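Local structure of Ion-channel modulator raklp (Rhipicephalus appendiculatus, 2W8X) at residues Asn21-Arg26 against Gly44-Asn49; Asp29-Tyr34 against Cys50-Ser55. The protein modulates ion channels as a tick salivary protein of highly modified Kunitz/BPTI structure, and probably activates maxiK channels, presumably those of the host. One frame throughout, in Å; residues are numbered along the deposited sequence.

Interaction 1: Asn21-Arg26 against Gly44-Asn49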
loop_
_atom_site.group_PDB
_atom_site.type_symbol
_atom_site.label_atom_id
_atom_site.label_comp_id
_atom_site.label_asym_id
_atom_site.label_seq_id
_atom_site.Cartn_x
_atom_site.Cartn_y
_atom_site.Cartn_z
ATOM N N ASN A 21 8.699 -8.434 -8.890
ATOM C CA ASN A 21 10.078 -8.816 -8.712
ATOM C C ASN A 21 11.055 -7.659 -8.797
ATOM O O ASN A 21 12.253 -7.868 -8.544
ATOM C CB ASN A 21 10.458 -9.880 -9.730
ATOM C CG ASN A 21 9.779 -11.194 -9.501
ATOM O OD1 ASN A 21 9.709 -11.679 -8.396
ATOM N ND2 ASN A 21 9.238 -11.750 -10.539
ATOM N N LEU A 22 10.579 -6.438 -9.141
ATOM C CA LEU A 22 11.447 -5.274 -9.149
ATOM C C LEU A 22 11.889 -4.955 -7.712
ATOM O O LEU A 22 11.053 -4.699 -6.830
ATOM C CB LEU A 22 10.768 -4.035 -9.744
ATOM C CG LEU A 22 10.628 -3.855 -11.223
ATOM C CD1 LEU A 22 9.876 -2.541 -11.451
ATOM C CD2 LEU A 22 12.014 -3.889 -11.951
ATOM N N GLN A 23 13.190 -4.960 -7.495
ATOM C CA GLN A 23 13.825 -4.909 -6.169
ATOM C C GLN A 23 13.986 -3.474 -5.703
ATOM O O GLN A 23 15.083 -2.948 -5.509
ATOM C CB GLN A 23 15.140 -5.690 -6.201
ATOM C CG GLN A 23 14.910 -7.162 -6.536
ATOM C CD GLN A 23 16.153 -8.045 -6.523
ATOM O OE1 GLN A 23 16.048 -9.233 -6.255
ATOM N NE2 GLN A 23 17.292 -7.477 -6.744
ATOM N N LEU A 24 12.832 -2.833 -5.521
ATOM C CA LEU A 24 12.750 -1.457 -5.086
ATOM C C LEU A 24 12.493 -1.423 -3.582
ATOM O O LEU A 24 11.394 -1.793 -3.115
ATOM C CB LEU A 24 11.657 -0.744 -5.843
ATOM C CG LEU A 24 11.861 -0.541 -7.347
ATOM C CD1 LEU A 24 10.508 -0.181 -8.022
ATOM C CD2 LEU A 24 12.943 0.530 -7.558
ATOM N N GLY A 25 13.516 -1.017 -2.839
ATOM C CA GLY A 25 13.511 -1.107 -1.400
ATOM C C GLY A 25 13.756 -2.503 -0.883
ATOM O O GLY A 25 13.865 -3.489 -1.648
ATOM N N ARG A 26 13.866 -2.602 0.424
ATOM C CA ARG A 26 14.187 -3.885 1.055
ATOM C C ARG A 26 13.009 -4.853 0.948
ATOM O O ARG A 26 11.846 -4.458 1.038
ATOM C CB ARG A 26 14.497 -3.656 2.523
ATOM C CG ARG A 26 15.742 -2.865 2.776
ATOM C CD ARG A 26 16.401 -3.285 4.103
ATOM N NE ARG A 26 17.528 -2.413 4.440
ATOM C CZ ARG A 26 18.712 -2.405 3.826
ATOM N NH1 ARG A 26 18.972 -3.239 2.810
ATOM N NH2 ARG A 26 19.650 -1.542 4.231
ATOM N N GLY A 44 5.173 -12.072 0.145
ATOM C CA GLY A 44 6.415 -11.339 -0.054
ATOM C C GLY A 44 6.186 -10.074 -0.846
ATOM O O GLY A 44 5.310 -9.998 -1.723
ATOM N N GLY A 45 7.000 -9.069 -0.568
ATOM C CA GLY A 45 7.027 -7.858 -1.432
ATOM C C GLY A 45 8.218 -6.994 -1.124
ATOM O O GLY A 45 8.787 -7.083 -0.033
ATOM N N TYR A 46 8.592 -6.145 -2.090
ATOM C CA TYR A 46 9.630 -5.143 -1.905
ATOM C C TYR A 46 8.994 -3.828 -1.475
ATOM O O TYR A 46 8.054 -3.335 -2.116
ATOM C CB TYR A 46 10.451 -4.979 -3.185
ATOM C CG TYR A 46 11.247 -6.228 -3.538
ATOM C CD1 TYR A 46 12.487 -6.478 -2.989
ATOM C CD2 TYR A 46 10.741 -7.140 -4.455
ATOM C CE1 TYR A 46 13.169 -7.640 -3.329
ATOM C CE2 TYR A 46 11.414 -8.281 -4.779
ATOM C CZ TYR A 46 12.625 -8.523 -4.216
ATOM O OH TYR A 46 13.334 -9.690 -4.603
ATOM N N ARG A 47 9.533 -3.253 -0.401
ATOM C CA ARG A 47 8.878 -2.174 0.358
ATOM C C ARG A 47 8.604 -0.899 -0.434
ATOM O O ARG A 47 7.690 -0.142 -0.094
ATOM C CB ARG A 47 9.684 -1.819 1.614
ATOM C CG ARG A 47 9.619 -2.859 2.705
ATOM C CD ARG A 47 10.405 -2.427 3.920
ATOM N NE ARG A 47 10.149 -3.298 5.064
ATOM C CZ ARG A 47 10.829 -3.245 6.189
ATOM N NH1 ARG A 47 11.816 -2.370 6.317
ATOM N NH2 ARG A 47 10.550 -4.089 7.166
ATOM N N ASP A 48 9.411 -0.633 -1.451
ATOM C CA ASP A 48 9.262 0.568 -2.240
ATOM C C ASP A 48 8.726 0.311 -3.661
ATOM O O ASP A 48 8.744 1.213 -4.517
ATOM C CB ASP A 48 10.564 1.364 -2.273
ATOM C CG ASP A 48 10.919 1.946 -0.945
ATOM O OD1 ASP A 48 9.982 2.359 -0.232
ATOM O OD2 ASP A 48 12.135 2.011 -0.620
ATOM N N ASN A 49 8.214 -0.890 -3.903
ATOM C CA ASN A 49 7.568 -1.232 -5.162
ATOM C C ASN A 49 6.081 -0.944 -5.038
ATOM O O ASN A 49 5.452 -1.362 -4.063
ATOM C CB ASN A 49 7.851 -2.730 -5.429
ATOM C CG ASN A 49 7.373 -3.249 -6.775
ATOM O OD1 ASN A 49 6.327 -2.848 -7.311
ATOM N ND2 ASN A 49 8.176 -4.167 -7.351
HETATM O O HOH W 1 13.247 0.184 1.677
#
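The carbonyls of L22, L24 and R26 all face 44-49, and each accepts a hydrogen bond from it. L22 O takes the amide of N49: ND2 lies 3.0 Å from L22 O, in the carbonyl plane and on a lone pair. The N49 CG is anti to its own backbone N (chi1 -174°), which carries the amide across. N49 ND2 also donates to D19 O, and N49 OD1 accepts from N51 N, so both ends of this amide are satisfied. L22 O has a second, weak donor in L24 N, across an inverse gamma turn centred on Q23.

L24 O accepts D48 N at 2.8 Å, with the donor above the carbonyl plane. R26 O accepts R47 N at 3.0 Å, also from above the plane. These two amides belong to a type I turn from Y46 to N49, closed by N49 N on Y46 O. The turn ends strand 44-46, which pairs with strand 27-28, so the loop 21-26 meets it just before that pairing begins. One water bridges R26 N and D48 OD2; D48 OD1 bonds instead to S55 OG of the second subunit. G25 CA is 3.5 Å from D48 OD2. A CB on G25 would clash with that oxygen.

The Y46 ring lies alongside the Q23 side chain. Q23 CA sits over one face as a CH-pi contact, 3.9 Å from the ring centroid. Further out, Q23 CG is 3.5 Å from Y46 CZ. H27 meets the same ring edge-to-face. An alanine in place of Y46 would probably loosen the loop against the strand, since the CH-pi contact and the packing on Q23 and H27 would go. The extended R47 chain runs past R26 O, with its CG 3.2 Å from that oxygen.

Interaction 2: Asp29-Tyr34 against Cys50-Ser55; sequences DQLWHY and CNSHSS
This is a buried contact between the first strand of the hairpin 31-35/40-42 and the chain that leads into helix 56-70. A single antiparallel bridge holds its middle. W32 and H53 form a hydrogen-bonded pair: W32 N donates to H53 O at 2.9 Å, and H53 N to W32 O at 2.8 Å. Both donors lie in the carbonyl planes. S52 CA adds a CA-H...O contact to W32 O.

At one end the side chain of N51 continues the pairing. Its CG is anti to the backbone N (chi1 -177°). N51 OD1 accepts Y34 N on a lone pair at 2.9 Å, almost straight at 177°. N51 ND2 donates to Y34 O at 3.0 Å, also on a lone pair, and has a second acceptor in C18 O. Two bonds to one residue fix the rotation of the amide. H53 turns its ring edge to W32 O and N51 OD1. Its NE2 donates to L15 O, and only weakly to N51 OD1.

At the other end a water links Q30 O and S54 O. The indole of W32 lies against the backbone of S55, with S55 C over one face and 3.5 Å from W32 CD1. S55 is the N-cap of helix 56-70: its OG caps A58 N and also bonds D48 OD1 of the second subunit. L31 packs CD2 against H53 O at 3.6 Å.

The isolated bridge, next to an asparagine that binds both backbone polar atoms of an aromatic strand residue, is the arrangement known from the Kunitz/BPTI fold.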
loop_
_atom_site.group_PDB
_atom_site.type_symbol
_atom_site.label_atom_id
_atom_site.label_comp_id
_atom_site.label_asym_id
_atom_site.label_seq_id
_atom_site.Cartn_x
_atom_site.Cartn_y
_atom_site.Cartn_z
ATOM N N ASP A 29 9.116 -10.229 4.136
ATOM C CA ASP A 29 8.353 -11.470 4.044
ATOM C C ASP A 29 6.880 -11.234 4.333
ATOM O O ASP A 29 6.034 -11.980 3.846
ATOM C CB ASP A 29 8.871 -12.518 5.006
ATOM C CG ASP A 29 10.218 -13.140 4.583
ATOM O OD1 ASP A 29 10.744 -12.863 3.506
ATOM O OD2 ASP A 29 10.753 -13.957 5.380
ATOM N N GLN A 30 6.569 -10.211 5.138
ATOM C CA GLN A 30 5.206 -9.992 5.616
ATOM C C GLN A 30 4.337 -9.144 4.692
ATOM O O GLN A 30 3.128 -8.997 4.930
ATOM C CB GLN A 30 5.215 -9.375 7.015
ATOM C CG GLN A 30 5.616 -10.348 8.133
ATOM C CD GLN A 30 7.032 -10.859 8.096
ATOM O OE1 GLN A 30 7.251 -12.073 8.215
ATOM N NE2 GLN A 30 7.998 -9.964 7.962
ATOM N N LEU A 31 4.944 -8.578 3.647
ATOM C CA LEU A 31 4.171 -7.909 2.608
ATOM C C LEU A 31 3.632 -8.963 1.640
ATOM O O LEU A 31 4.033 -10.110 1.697
ATOM C CB LEU A 31 5.016 -6.850 1.898
ATOM C CG LEU A 31 5.479 -5.707 2.801
ATOM C CD1 LEU A 31 6.294 -4.729 1.958
ATOM C CD2 LEU A 31 4.319 -4.980 3.523
ATOM N N TRP A 32 2.726 -8.542 0.758
ATOM C CA TRP A 32 2.171 -9.358 -0.309
ATOM C C TRP A 32 2.350 -8.668 -1.662
ATOM O O TRP A 32 2.562 -7.447 -1.735
ATOM C CB TRP A 32 0.659 -9.545 -0.039
ATOM C CG TRP A 32 0.399 -10.344 1.220
ATOM C CD1 TRP A 32 0.572 -9.932 2.512
ATOM C CD2 TRP A 32 -0.030 -11.717 1.292
ATOM N NE1 TRP A 32 0.279 -10.962 3.386
ATOM C CE2 TRP A 32 -0.101 -12.063 2.662
ATOM C CE3 TRP A 32 -0.383 -12.670 0.338
ATOM C CZ2 TRP A 32 -0.520 -13.326 3.075
ATOM C CZ3 TRP A 32 -0.796 -13.916 0.758
ATOM C CH2 TRP A 32 -0.842 -14.225 2.108
ATOM N N HIS A 33 2.248 -9.440 -2.740
ATOM C CA HIS A 33 2.322 -8.900 -4.084
ATOM C C HIS A 33 1.310 -9.595 -4.960
ATOM O O HIS A 33 0.897 -10.731 -4.699
ATOM C CB HIS A 33 3.745 -9.050 -4.675
ATOM C CG HIS A 33 4.133 -10.464 -4.964
ATOM N ND1 HIS A 33 4.639 -11.320 -4.001
ATOM C CD2 HIS A 33 3.973 -11.208 -6.082
ATOM C CE1 HIS A 33 4.853 -12.507 -4.548
ATOM N NE2 HIS A 33 4.420 -12.482 -5.802
ATOM N N TYR A 34 0.933 -8.914 -6.023
ATOM C CA TYR A 34 0.023 -9.477 -7.008
ATOM C C TYR A 34 0.762 -10.057 -8.207
ATOM O O TYR A 34 1.626 -9.390 -8.788
ATOM C CB TYR A 34 -0.943 -8.423 -7.476
ATOM C CG TYR A 34 -1.980 -8.863 -8.495
ATOM C CD1 TYR A 34 -2.982 -9.777 -8.165
ATOM C CD2 TYR A 34 -2.006 -8.309 -9.762
ATOM C CE1 TYR A 34 -3.977 -10.126 -9.096
ATOM C CE2 TYR A 34 -3.000 -8.627 -10.675
ATOM C CZ TYR A 34 -3.977 -9.533 -10.344
ATOM O OH TYR A 34 -4.938 -9.842 -11.277
ATOM N N CYS A 50 5.501 -0.234 -6.006
ATOM C CA CYS A 50 4.054 0.033 -5.957
ATOM C C CYS A 50 3.216 -1.255 -5.831
ATOM O O CYS A 50 2.150 -1.247 -5.209
ATOM C CB CYS A 50 3.590 0.833 -7.167
ATOM S SG CYS A 50 4.089 2.570 -7.155
ATOM N N ASN A 51 3.698 -2.354 -6.413
ATOM C CA ASN A 51 3.081 -3.655 -6.237
ATOM C C ASN A 51 3.666 -4.351 -5.017
ATOM O O ASN A 51 4.456 -5.294 -5.101
ATOM C CB ASN A 51 3.173 -4.487 -7.513
ATOM C CG ASN A 51 2.481 -5.829 -7.420
ATOM O OD1 ASN A 51 1.835 -6.200 -6.407
ATOM N ND2 ASN A 51 2.569 -6.579 -8.529
ATOM N N SER A 52 3.288 -3.806 -3.865
ATOM C CA SER A 52 3.582 -4.385 -2.532
ATOM C C SER A 52 2.448 -3.927 -1.650
ATOM O O SER A 52 2.026 -2.759 -1.724
ATOM C CB SER A 52 4.947 -3.943 -1.945
ATOM O OG SER A 52 5.028 -2.555 -1.711
ATOM N N HIS A 53 1.914 -4.860 -0.885
ATOM C CA HIS A 53 0.633 -4.678 -0.185
ATOM C C HIS A 53 0.772 -5.086 1.269
ATOM O O HIS A 53 1.497 -6.022 1.585
ATOM C CB HIS A 53 -0.439 -5.511 -0.882
ATOM C CG HIS A 53 -0.587 -5.175 -2.332
ATOM N ND1 HIS A 53 -1.604 -4.367 -2.812
ATOM C CD2 HIS A 53 0.151 -5.539 -3.405
ATOM C CE1 HIS A 53 -1.473 -4.260 -4.124
ATOM N NE2 HIS A 53 -0.402 -4.942 -4.507
ATOM N N SER A 54 0.076 -4.376 2.158
ATOM C CA SER A 54 0.224 -4.593 3.595
ATOM C C SER A 54 -0.464 -5.831 4.161
ATOM O O SER A 54 -0.160 -6.259 5.275
ATOM C CB SER A 54 -0.243 -3.357 4.337
ATOM O OG SER A 54 -1.583 -3.019 4.030
ATOM N N SER A 55 -1.395 -6.391 3.403
ATOM C CA SER A 55 -2.089 -7.626 3.791
ATOM C C SER A 55 -2.603 -8.356 2.565
ATOM O O SER A 55 -2.724 -7.773 1.493
ATOM C CB SER A 55 -3.273 -7.293 4.701
ATOM O OG SER A 55 -4.330 -6.610 3.987
HETATM O O HOH W 2 2.149 -6.686 6.581
#

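The two interactions interleave along the chain: 21-26, 29-34, 44-49, then 50-55. The first pair of segments is joined through strand 27-28. The second pair is continuous, so 44-49 runs straight on into 50-55. The contact centres are 9 Å apart, and the segments touch. G44 N lies 2.7 Å from L31 O, and G44 O lies 2.7 Å from H33 ND1, both probable hydrogen bonds. Strand 44-46 thus lies between the loop of interaction 1 and the hairpin strand of interaction 2. The piece 44-55 therefore packs on both the loop and the hairpin strand, and it carries R47 and S54 to the dimer interface, where R47 O bonds S54 OG of the other copy.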